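Long-range contacts in probable manganase-dependent inorganic pyrophosphatase (Clostridium perfringens, PDB 3L31), which is probably a manganese-dependent family II pyrophosphatase that hydrolyses inorganic pyrophosphate and is inhibited by AMP bound to its CBS-domain regulatory region: residues Y214-V219 / S229-H234; L4-L9 / V194-D199. All coordinates share one frame; numbering follows the deposited sequence.

Interaction 1 (Y214-V219 / S229-H234); sequences YSNYPV and SIARFH. With AMP (adenosine monophosphate), chain C.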
ATOM      1  N   TYR A 214      -6.234 -12.482 -17.328  1.00 48.35           N
ATOM      2  CA  TYR A 214      -4.987 -12.451 -16.524  1.00 45.35           C
ATOM      3  C   TYR A 214      -3.761 -11.946 -17.293  1.00 43.26           C
ATOM      4  O   TYR A 214      -3.552 -12.268 -18.442  1.00 42.51           O
ATOM      5  CB  TYR A 214      -4.688 -13.846 -15.941  1.00 45.11           C
ATOM      6  CG  TYR A 214      -5.843 -14.428 -15.164  1.00 46.57           C
ATOM      7  CD1 TYR A 214      -6.494 -13.678 -14.176  1.00 48.77           C
ATOM      8  CD2 TYR A 214      -6.302 -15.701 -15.418  1.00 47.26           C
ATOM      9  CE1 TYR A 214      -7.565 -14.209 -13.443  1.00 48.16           C
ATOM     10  CE2 TYR A 214      -7.365 -16.238 -14.694  1.00 49.63           C
ATOM     11  CZ  TYR A 214      -7.996 -15.486 -13.716  1.00 49.16           C
ATOM     12  OH  TYR A 214      -9.045 -16.023 -13.010  1.00 48.82           O
ATOM     13  N   SER A 215      -2.909 -11.201 -16.611  1.00 41.76           N
ATOM     14  CA  SER A 215      -1.704 -10.661 -17.258  1.00 40.77           C
ATOM     15  C   SER A 215      -0.806 -11.792 -17.714  1.00 40.25           C
ATOM     16  O   SER A 215      -0.366 -11.824 -18.844  1.00 41.26           O
ATOM     17  CB  SER A 215      -0.941  -9.700 -16.336  1.00 40.18           C
ATOM     18  OG  SER A 215      -1.676  -8.518 -15.995  1.00 38.67           O
ATOM     19  N   ASN A 216      -0.589 -12.759 -16.843  1.00 39.28           N
ATOM     20  CA  ASN A 216       0.318 -13.860 -17.132  1.00 39.18           C
ATOM     21  C   ASN A 216      -0.237 -15.249 -16.754  1.00 39.75           C
ATOM     22  O   ASN A 216      -1.024 -15.389 -15.835  1.00 38.46           O
ATOM     23  CB  ASN A 216       1.653 -13.637 -16.380  1.00 38.74           C
ATOM     24  CG  ASN A 216       2.398 -12.365 -16.833  1.00 39.94           C
ATOM     25  OD1 ASN A 216       2.741 -12.247 -17.989  1.00 45.20           O
ATOM     26  ND2 ASN A 216       2.656 -11.445 -15.919  1.00 35.54           N
ATOM     27  N   TYR A 217       0.263 -16.271 -17.452  1.00 40.60           N
ATOM     28  CA  TYR A 217      -0.070 -17.661 -17.217  1.00 41.08           C
ATOM     29  C   TYR A 217       1.196 -18.450 -17.015  1.00 41.88           C
ATOM     30  O   TYR A 217       2.097 -18.423 -17.872  1.00 43.15           O
ATOM     31  CB  TYR A 217      -0.854 -18.223 -18.413  1.00 42.12           C
ATOM     32  CG  TYR A 217      -2.111 -17.432 -18.691  1.00 40.15           C
ATOM     33  CD1 TYR A 217      -3.375 -17.896 -18.275  1.00 39.99           C
ATOM     34  CD2 TYR A 217      -2.053 -16.233 -19.340  1.00 37.79           C
ATOM     35  CE1 TYR A 217      -4.540 -17.140 -18.512  1.00 35.22           C
ATOM     36  CE2 TYR A 217      -3.202 -15.472 -19.555  1.00 38.29           C
ATOM     37  CZ  TYR A 217      -4.455 -15.955 -19.161  1.00 38.50           C
ATOM     38  OH  TYR A 217      -5.614 -15.193 -19.393  1.00 43.65           O
ATOM     39  N   PRO A 218       1.299 -19.135 -15.868  1.00 41.58           N
ATOM     40  CA  PRO A 218       2.463 -19.965 -15.608  1.00 42.04           C
ATOM     41  C   PRO A 218       2.548 -21.101 -16.568  1.00 43.43           C
ATOM     42  O   PRO A 218       1.537 -21.725 -16.888  1.00 43.76           O
ATOM     43  CB  PRO A 218       2.223 -20.502 -14.178  1.00 41.29           C
ATOM     44  CG  PRO A 218       0.802 -20.284 -13.905  1.00 40.55           C
ATOM     45  CD  PRO A 218       0.408 -19.075 -14.703  1.00 40.70           C
ATOM     46  N   VAL A 219       3.777 -21.371 -16.984  1.00 45.93           N
ATOM     47  CA  VAL A 219       4.095 -22.438 -17.934  1.00 47.79           C
ATOM     48  C   VAL A 219       4.701 -23.543 -17.173  1.00 49.76           C
ATOM     49  O   VAL A 219       5.649 -23.296 -16.442  1.00 50.41           O
ATOM     50  CB  VAL A 219       5.111 -21.978 -18.982  1.00 48.76           C
ATOM     51  CG1 VAL A 219       5.701 -23.158 -19.694  1.00 49.24           C
ATOM     52  CG2 VAL A 219       4.437 -21.039 -19.969  1.00 47.39           C
ATOM     53  N   SER A 229       6.563 -18.156 -17.299  1.00 51.55           N
ATOM     54  CA  SER A 229       5.232 -17.704 -17.607  1.00 50.92           C
ATOM     55  C   SER A 229       5.099 -17.015 -18.980  1.00 51.96           C
ATOM     56  O   SER A 229       6.061 -16.563 -19.587  1.00 52.19           O
ATOM     57  CB  SER A 229       4.730 -16.784 -16.496  1.00 49.98           C
ATOM     58  OG  SER A 229       5.056 -15.448 -16.767  1.00 49.98           O
ATOM     59  N   ILE A 230       3.870 -16.958 -19.442  1.00 51.53           N
ATOM     60  CA  ILE A 230       3.570 -16.428 -20.756  1.00 53.51           C
ATOM     61  C   ILE A 230       2.488 -15.357 -20.740  1.00 53.01           C
ATOM     62  O   ILE A 230       1.568 -15.386 -19.936  1.00 50.93           O
ATOM     63  CB  ILE A 230       3.081 -17.566 -21.676  1.00 54.68           C
ATOM     64  CG1 ILE A 230       4.260 -18.220 -22.370  1.00 57.79           C
ATOM     65  CG2 ILE A 230       2.231 -17.032 -22.789  1.00 56.18           C
ATOM     66  CD1 ILE A 230       4.482 -17.650 -23.772  1.00 58.09           C
ATOM     67  N   ALA A 231       2.581 -14.418 -21.660  1.00 55.11           N
ATOM     68  CA  ALA A 231       1.504 -13.445 -21.806  1.00 55.67           C
ATOM     69  C   ALA A 231       1.038 -13.408 -23.241  1.00 57.92           C
ATOM     70  O   ALA A 231       1.690 -13.945 -24.121  1.00 59.06           O
ATOM     71  CB  ALA A 231       1.947 -12.087 -21.331  1.00 55.46           C
ATOM     72  N   ARG A 232      -0.139 -12.823 -23.434  1.00 59.31           N
ATOM     73  CA  ARG A 232      -0.711 -12.589 -24.758  1.00 61.77           C
ATOM     74  C   ARG A 232       0.372 -12.051 -25.692  1.00 64.53           C
ATOM     75  O   ARG A 232       0.406 -12.366 -26.878  1.00 65.75           O
ATOM     76  CB  ARG A 232      -1.914 -11.621 -24.693  1.00 61.62           C
ATOM     77  CG  ARG A 232      -3.220 -12.306 -24.313  1.00 60.70           C
ATOM     78  CD  ARG A 232      -4.347 -11.361 -23.890  1.00 61.27           C
ATOM     79  NE  ARG A 232      -5.301 -12.040 -23.001  1.00 62.28           N
ATOM     80  CZ  ARG A 232      -5.142 -12.131 -21.669  1.00 64.53           C
ATOM     81  NH1 ARG A 232      -4.082 -11.571 -21.082  1.00 62.87           N
ATOM     82  NH2 ARG A 232      -6.026 -12.782 -20.910  1.00 65.05           N
ATOM     83  N   PHE A 233       1.277 -11.271 -25.115  1.00 66.09           N
ATOM     84  CA  PHE A 233       2.340 -10.578 -25.865  1.00 69.03           C
ATOM     85  C   PHE A 233       3.332 -11.523 -26.536  1.00 69.93           C
ATOM     86  O   PHE A 233       3.991 -11.154 -27.490  1.00 71.65           O
ATOM     87  CB  PHE A 233       3.115  -9.608 -24.950  1.00 69.41           C
ATOM     88  CG  PHE A 233       4.368  -9.038 -25.586  1.00 74.39           C
ATOM     89  CD1 PHE A 233       4.327  -7.835 -26.298  1.00 79.38           C
ATOM     90  CD2 PHE A 233       5.588  -9.694 -25.474  1.00 77.85           C
ATOM     91  CE1 PHE A 233       5.481  -7.294 -26.879  1.00 81.82           C
ATOM     92  CE2 PHE A 233       6.754  -9.158 -26.063  1.00 80.90           C
ATOM     93  CZ  PHE A 233       6.695  -7.958 -26.757  1.00 82.37           C
ATOM     94  N   HIS A 234       3.445 -12.734 -26.021  1.00 69.55           N
ATOM     95  CA  HIS A 234       4.418 -13.696 -26.532  1.00 70.53           C
ATOM     96  C   HIS A 234       3.757 -14.493 -27.641  1.00 72.01           C
ATOM     97  O   HIS A 234       4.317 -15.470 -28.144  1.00 72.39           O
ATOM     98  CB  HIS A 234       4.898 -14.643 -25.432  1.00 69.37           C
ATOM     99  CG  HIS A 234       5.701 -13.982 -24.356  1.00 67.52           C
ATOM    100  ND1 HIS A 234       5.258 -13.884 -23.053  1.00 64.76           N
ATOM    101  CD2 HIS A 234       6.927 -13.412 -24.380  1.00 67.29           C
ATOM    102  CE1 HIS A 234       6.175 -13.275 -22.324  1.00 63.56           C
ATOM    103  NE2 HIS A 234       7.198 -12.977 -23.103  1.00 65.70           N
TER
HETATM  104  P   AMP C   1      -3.936  -9.990 -12.856  1.00 47.07           P
HETATM  105  O1P AMP C   1      -4.562 -10.006 -14.205  1.00 47.29           O
HETATM  106  O2P AMP C   1      -2.596 -10.636 -12.930  1.00 47.11           O
HETATM  107  O3P AMP C   1      -3.947  -8.628 -12.193  1.00 46.31           O
HETATM  108  O5' AMP C   1      -4.754 -11.004 -11.862  1.00 46.04           O
HETATM  109  C5' AMP C   1      -6.114 -10.767 -11.410  1.00 45.44           C
HETATM  110  C4' AMP C   1      -6.463 -11.712 -10.250  1.00 42.81           C
HETATM  111  O4' AMP C   1      -6.324 -13.068 -10.697  1.00 44.38           O
HETATM  112  C3' AMP C   1      -5.463 -11.625  -9.115  1.00 41.93           C
HETATM  113  O3' AMP C   1      -6.061 -12.051  -7.888  1.00 39.12           O
HETATM  114  C2' AMP C   1      -4.368 -12.623  -9.476  1.00 39.40           C
HETATM  115  O2' AMP C   1      -3.713 -13.159  -8.324  1.00 32.86           O
HETATM  116  C1' AMP C   1      -5.166 -13.727 -10.155  1.00 39.98           C
HETATM  117  N9  AMP C   1      -4.448 -14.399 -11.258  1.00 39.36           N
HETATM  118  C8  AMP C   1      -3.436 -13.844 -11.946  1.00 39.19           C
HETATM  119  N7  AMP C   1      -2.974 -14.665 -12.911  1.00 36.91           N
HETATM  120  C5  AMP C   1      -3.712 -15.786 -12.825  1.00 37.62           C
HETATM  121  C6  AMP C   1      -3.749 -17.067 -13.558  1.00 36.98           C
HETATM  122  N6  AMP C   1      -2.873 -17.250 -14.565  1.00 32.80           N
HETATM  123  N1  AMP C   1      -4.664 -18.014 -13.192  1.00 38.78           N
HETATM  124  C2  AMP C   1      -5.511 -17.768 -12.173  1.00 41.58           C
HETATM  125  N3  AMP C   1      -5.538 -16.618 -11.458  1.00 37.58           N
HETATM  126  C4  AMP C   1      -4.699 -15.606 -11.753  1.00 37.89           C
HETATM  127  O   HOH W   1      -1.370 -10.855 -21.291  1.00 54.75           O
HETATM  128  O   HOH W   2       4.840 -13.721 -18.735  1.00 46.67           O
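The Y217 ring has I230 O and R232 NH2 at its edge, near its plane. The R232 guanidinium, turned 64° from that ring, takes Y214 O at its own edge. The Y214 ring lays one face over the AMP adenine, whose C4 sits over the ring centre, 3.5 Å above its plane. These groups gather at the open end of a β-hairpin of the CBS domain, strands 217-220 and 226-230. Y217 and I230 form an antiparallel hydrogen-bonded pair, with Y217 N 2.9 Å from I230 O and I230 N 2.8 Å from Y217 O; P218 and S229 follow as a non-hydrogen-bonded pair. On the face carrying Y217 and I230, helix 202-210 supplies M209 against both side chains; L47 and M50 of strand 47-52 pack on P218. R232 continues the link beyond the strands. Its CG is anti to the carbonyl carbon (chi1 -83°) and the chain runs extended from CG to NE, which carries NH1 to 2.8 Å from Y214 O. That bond is fairly straight, 162° at the hydrogen, although the donor lies above the carbonyl plane. The neighbouring NH2 donates to M209 O, while Y217 OH is hydrogen-bonded to T212 OG1. The same segment, 214-219, also binds the nucleotide: AMP N6 donates to N216 O at 2.9 Å, and S215 N donates to AMP O1P. K36 of the second subunit also bonds the AMP, so the inhibitor site draws on both chains. Water 1 bridges S215 O and R232 N. On the buried N216 side chain, ND2 bonds S37 OG; a second water joins N216 and S229, 2.7 Å from N216 OD1 and 2.6 Å from S229 OG.

Interaction 2 (L4-L9 / V194-D199); sequences LKVEDL and VAVSTD. With AMP (adenosine monophosphate), chain C.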
ATOM      1  N   LEU A   4       2.819 -24.898 -33.976  1.00 92.58           N
ATOM      2  CA  LEU A   4       3.666 -24.467 -32.856  1.00 90.91           C
ATOM      3  C   LEU A   4       3.100 -24.851 -31.476  1.00 88.41           C
ATOM      4  O   LEU A   4       1.892 -24.772 -31.218  1.00 87.40           O
ATOM      5  CB  LEU A   4       3.943 -22.959 -32.945  1.00 90.32           C
ATOM      6  CG  LEU A   4       4.720 -22.641 -34.223  1.00 92.00           C
ATOM      7  CD1 LEU A   4       4.834 -21.135 -34.469  1.00 91.83           C
ATOM      8  CD2 LEU A   4       6.100 -23.311 -34.179  1.00 92.82           C
ATOM      9  N   LYS A   5       4.008 -25.297 -30.616  1.00 87.24           N
ATOM     10  CA  LYS A   5       3.716 -25.553 -29.198  1.00 85.15           C
ATOM     11  C   LYS A   5       4.266 -24.427 -28.303  1.00 82.59           C
ATOM     12  O   LYS A   5       5.063 -23.595 -28.741  1.00 82.26           O
ATOM     13  CB  LYS A   5       4.303 -26.907 -28.771  1.00 86.25           C
ATOM     14  CG  LYS A   5       3.560 -28.098 -29.362  1.00 88.27           C
ATOM     15  CD  LYS A   5       4.377 -29.387 -29.308  1.00 90.79           C
ATOM     16  CE  LYS A   5       3.501 -30.596 -29.623  1.00 92.15           C
ATOM     17  NZ  LYS A   5       4.265 -31.671 -30.341  1.00 94.49           N
ATOM     18  N   VAL A   6       3.857 -24.412 -27.043  1.00 80.09           N
ATOM     19  CA  VAL A   6       4.310 -23.356 -26.112  1.00 78.04           C
ATOM     20  C   VAL A   6       5.830 -23.255 -25.975  1.00 78.29           C
ATOM     21  O   VAL A   6       6.379 -22.158 -25.908  1.00 76.96           O
ATOM     22  CB  VAL A   6       3.684 -23.503 -24.710  1.00 76.59           C
ATOM     23  CG1 VAL A   6       4.516 -22.749 -23.667  1.00 75.40           C
ATOM     24  CG2 VAL A   6       2.243 -23.012 -24.743  1.00 75.26           C
ATOM     25  N   GLU A   7       6.507 -24.394 -25.955  1.00 79.54           N
ATOM     26  CA  GLU A   7       7.980 -24.399 -25.814  1.00 81.18           C
ATOM     27  C   GLU A   7       8.675 -23.756 -27.015  1.00 82.70           C
ATOM     28  O   GLU A   7       9.815 -23.291 -26.916  1.00 83.87           O
ATOM     29  CB  GLU A   7       8.532 -25.807 -25.553  1.00 82.51           C
ATOM     30  CG  GLU A   7       8.427 -26.793 -26.726  1.00 85.13           C
ATOM     31  CD  GLU A   7       8.611 -28.259 -26.294  1.00 86.41           C
ATOM     32  OE1 GLU A   7       8.436 -28.563 -25.093  1.00 87.63           O
ATOM     33  OE2 GLU A   7       8.938 -29.109 -27.144  1.00 89.35           O
ATOM     34  N   ASP A   8       7.947 -23.688 -28.127  1.00 82.97           N
ATOM     35  CA  ASP A   8       8.468 -23.119 -29.380  1.00 84.46           C
ATOM     36  C   ASP A   8       8.494 -21.588 -29.313  1.00 84.20           C
ATOM     37  O   ASP A   8       9.122 -20.928 -30.146  1.00 85.84           O
ATOM     38  CB  ASP A   8       7.660 -23.611 -30.611  1.00 84.93           C
ATOM     39  CG  ASP A   8       7.627 -25.153 -30.728  1.00 84.11           C
ATOM     40  OD1 ASP A   8       8.475 -25.812 -30.103  1.00 82.77           O
ATOM     41  OD2 ASP A   8       6.747 -25.698 -31.419  1.00 81.46           O
ATOM     42  N   LEU A   9       7.826 -21.041 -28.297  1.00 82.40           N
ATOM     43  CA  LEU A   9       7.747 -19.592 -28.095  1.00 81.79           C
ATOM     44  C   LEU A   9       8.912 -19.085 -27.271  1.00 82.16           C
ATOM     45  O   LEU A   9       9.699 -19.865 -26.738  1.00 83.04           O
ATOM     46  CB  LEU A   9       6.434 -19.179 -27.418  1.00 79.88           C
ATOM     47  CG  LEU A   9       5.173 -19.180 -28.282  1.00 79.81           C
ATOM     48  CD1 LEU A   9       3.930 -18.874 -27.448  1.00 77.65           C
ATOM     49  CD2 LEU A   9       5.332 -18.172 -29.399  1.00 80.81           C
ATOM     50  N   VAL A 194      -5.006 -20.829 -13.807  1.00 43.03           N
ATOM     51  CA  VAL A 194      -4.955 -21.183 -15.227  1.00 44.19           C
ATOM     52  C   VAL A 194      -3.466 -21.257 -15.664  1.00 44.99           C
ATOM     53  O   VAL A 194      -2.766 -20.260 -15.791  1.00 43.36           O
ATOM     54  CB  VAL A 194      -5.839 -20.211 -16.084  1.00 44.88           C
ATOM     55  CG1 VAL A 194      -5.811 -20.593 -17.564  1.00 43.29           C
ATOM     56  CG2 VAL A 194      -7.289 -20.206 -15.561  1.00 43.57           C
ATOM     57  N   ALA A 195      -2.989 -22.477 -15.812  1.00 47.60           N
ATOM     58  CA  ALA A 195      -1.612 -22.743 -16.205  1.00 49.32           C
ATOM     59  C   ALA A 195      -1.520 -23.268 -17.641  1.00 52.21           C
ATOM     60  O   ALA A 195      -2.485 -23.693 -18.243  1.00 53.00           O
ATOM     61  CB  ALA A 195      -1.016 -23.740 -15.278  1.00 49.13           C
ATOM     62  N   VAL A 196      -0.318 -23.271 -18.179  1.00 54.45           N
ATOM     63  CA  VAL A 196      -0.142 -23.692 -19.566  1.00 56.17           C
ATOM     64  C   VAL A 196       1.033 -24.657 -19.637  1.00 57.44           C
ATOM     65  O   VAL A 196       1.997 -24.474 -18.908  1.00 56.73           O
ATOM     66  CB  VAL A 196       0.043 -22.438 -20.462  1.00 55.64           C
ATOM     67  CG1 VAL A 196       1.023 -22.685 -21.569  1.00 57.73           C
ATOM     68  CG2 VAL A 196      -1.282 -22.012 -21.035  1.00 57.23           C
ATOM     69  N   SER A 197       0.922 -25.702 -20.466  1.00 59.96           N
ATOM     70  CA  SER A 197       1.994 -26.737 -20.613  1.00 61.88           C
ATOM     71  C   SER A 197       2.968 -26.425 -21.735  1.00 62.64           C
ATOM     72  O   SER A 197       2.610 -25.844 -22.754  1.00 62.23           O
ATOM     73  CB  SER A 197       1.417 -28.134 -20.897  1.00 63.62           C
ATOM     74  OG  SER A 197       0.724 -28.652 -19.783  1.00 65.61           O
ATOM     75  N   THR A 198       4.206 -26.839 -21.546  1.00 64.04           N
ATOM     76  CA  THR A 198       5.215 -26.637 -22.584  1.00 66.01           C
ATOM     77  C   THR A 198       4.740 -27.196 -23.932  1.00 68.31           C
ATOM     78  O   THR A 198       5.080 -26.669 -24.994  1.00 68.52           O
ATOM     79  CB  THR A 198       6.565 -27.271 -22.207  1.00 67.30           C
ATOM     80  OG1 THR A 198       6.342 -28.535 -21.551  1.00 67.46           O
ATOM     81  CG2 THR A 198       7.340 -26.328 -21.299  1.00 65.27           C
ATOM     82  N   ASP A 199       3.904 -28.223 -23.874  1.00 70.31           N
ATOM     83  CA  ASP A 199       3.515 -28.936 -25.080  1.00 73.41           C
ATOM     84  C   ASP A 199       2.128 -28.599 -25.623  1.00 73.62           C
ATOM     85  O   ASP A 199       1.709 -29.201 -26.593  1.00 75.19           O
ATOM     86  CB  ASP A 199       3.607 -30.442 -24.867  1.00 75.72           C
ATOM     87  CG  ASP A 199       5.016 -30.903 -24.448  1.00 79.21           C
ATOM     88  OD1 ASP A 199       5.597 -30.317 -23.497  1.00 82.19           O
ATOM     89  OD2 ASP A 199       5.537 -31.862 -25.061  1.00 83.61           O
TER
HETATM   90  P   AMP C   1      -3.936  -9.990 -12.856  1.00 47.07           P
HETATM   91  O1P AMP C   1      -4.562 -10.006 -14.205  1.00 47.29           O
HETATM   92  O2P AMP C   1      -2.596 -10.636 -12.930  1.00 47.11           O
HETATM   93  O3P AMP C   1      -3.947  -8.628 -12.193  1.00 46.31           O
HETATM   94  O5' AMP C   1      -4.754 -11.004 -11.862  1.00 46.04           O
HETATM   95  C5' AMP C   1      -6.114 -10.767 -11.410  1.00 45.44           C
HETATM   96  C4' AMP C   1      -6.463 -11.712 -10.250  1.00 42.81           C
HETATM   97  O4' AMP C   1      -6.324 -13.068 -10.697  1.00 44.38           O
HETATM   98  C3' AMP C   1      -5.463 -11.625  -9.115  1.00 41.93           C
HETATM   99  O3' AMP C   1      -6.061 -12.051  -7.888  1.00 39.12           O
HETATM  100  C2' AMP C   1      -4.368 -12.623  -9.476  1.00 39.40           C
HETATM  101  O2' AMP C   1      -3.713 -13.159  -8.324  1.00 32.86           O
HETATM  102  C1' AMP C   1      -5.166 -13.727 -10.155  1.00 39.98           C
HETATM  103  N9  AMP C   1      -4.448 -14.399 -11.258  1.00 39.36           N
HETATM  104  C8  AMP C   1      -3.436 -13.844 -11.946  1.00 39.19           C
HETATM  105  N7  AMP C   1      -2.974 -14.665 -12.911  1.00 36.91           N
HETATM  106  C5  AMP C   1      -3.712 -15.786 -12.825  1.00 37.62           C
HETATM  107  C6  AMP C   1      -3.749 -17.067 -13.558  1.00 36.98           C
HETATM  108  N6  AMP C   1      -2.873 -17.250 -14.565  1.00 32.80           N
HETATM  109  N1  AMP C   1      -4.664 -18.014 -13.192  1.00 38.78           N
HETATM  110  C2  AMP C   1      -5.511 -17.768 -12.173  1.00 41.58           C
HETATM  111  N3  AMP C   1      -5.538 -16.618 -11.458  1.00 37.58           N
HETATM  112  C4  AMP C   1      -4.699 -15.606 -11.753  1.00 37.89           C
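Two like-charged carboxylates come close: E7 OE1 lies 3.7 Å from D199 OD1, their planes turned 67° apart. Both residues are exposed, so solvent probably screens the repulsion. T198 OG1 also donates to D199 OD1 at 2.7 Å, nearly along the C-O axis, which would probably draw charge from that oxygen. The contact joins the two CBS sequences of the regulatory region: a short 3-10 turn at residues 6-8, from the first, rests on strand 196-197 and the loop that follows it, from the second. A backbone bond links them, E7 N donating to T198 O, 2.9 Å away. E7 CG stands between its own backbone N and carbonyl carbon (chi1 69°), and from there the extended chain carries OE1 past T198 CB. The apolar part of the contact is V6, a buried residue. Its CG2 presses on V196 CG1 at 3.4 Å, tighter than usual for two carbons, and its CB rests near S197 O. V205 of helix 202-210 touches both valines and V219 of the neighbouring strand touches V6, so the four form a small apolar cluster. The aliphatic chain of K5 runs alongside the D199 carbonyl, CG 3.5 Å from D199 O. The turn is braced internally: D8 OD2 accepts K5 N at 2.9 Å in an almost straight bond (174°), though the N-H comes from above the carboxylate plane, and D8 N in turn donates to K5 O. At its far end the segment 194-199 leaves the turn behind and reaches the nucleotide. There the V194 backbone reads the adenine edge with two bonds, V194 N donating to AMP N1 at 2.9 Å and AMP N6 donating to V194 O at 3.3 Å.

The two contacts lie side by side, their centres about 10 Å apart, on the same three-stranded sheet. Strand 217-220 of interaction 1 is its middle strand, running parallel to 196-197 of interaction 2 and antiparallel to 226-230, and a probable hydrogen bond from V196 N to P218 O joins the contacts directly. Along the chain they come in series: interaction 2 spans from the N-terminal turn across the DRTGG domain to 194-199, and interaction 1 closes the hairpin afterwards. Both reach one AMP, which sits by the starts of two neighbouring parallel strands of a sheet that the N-terminal turn touches through V6.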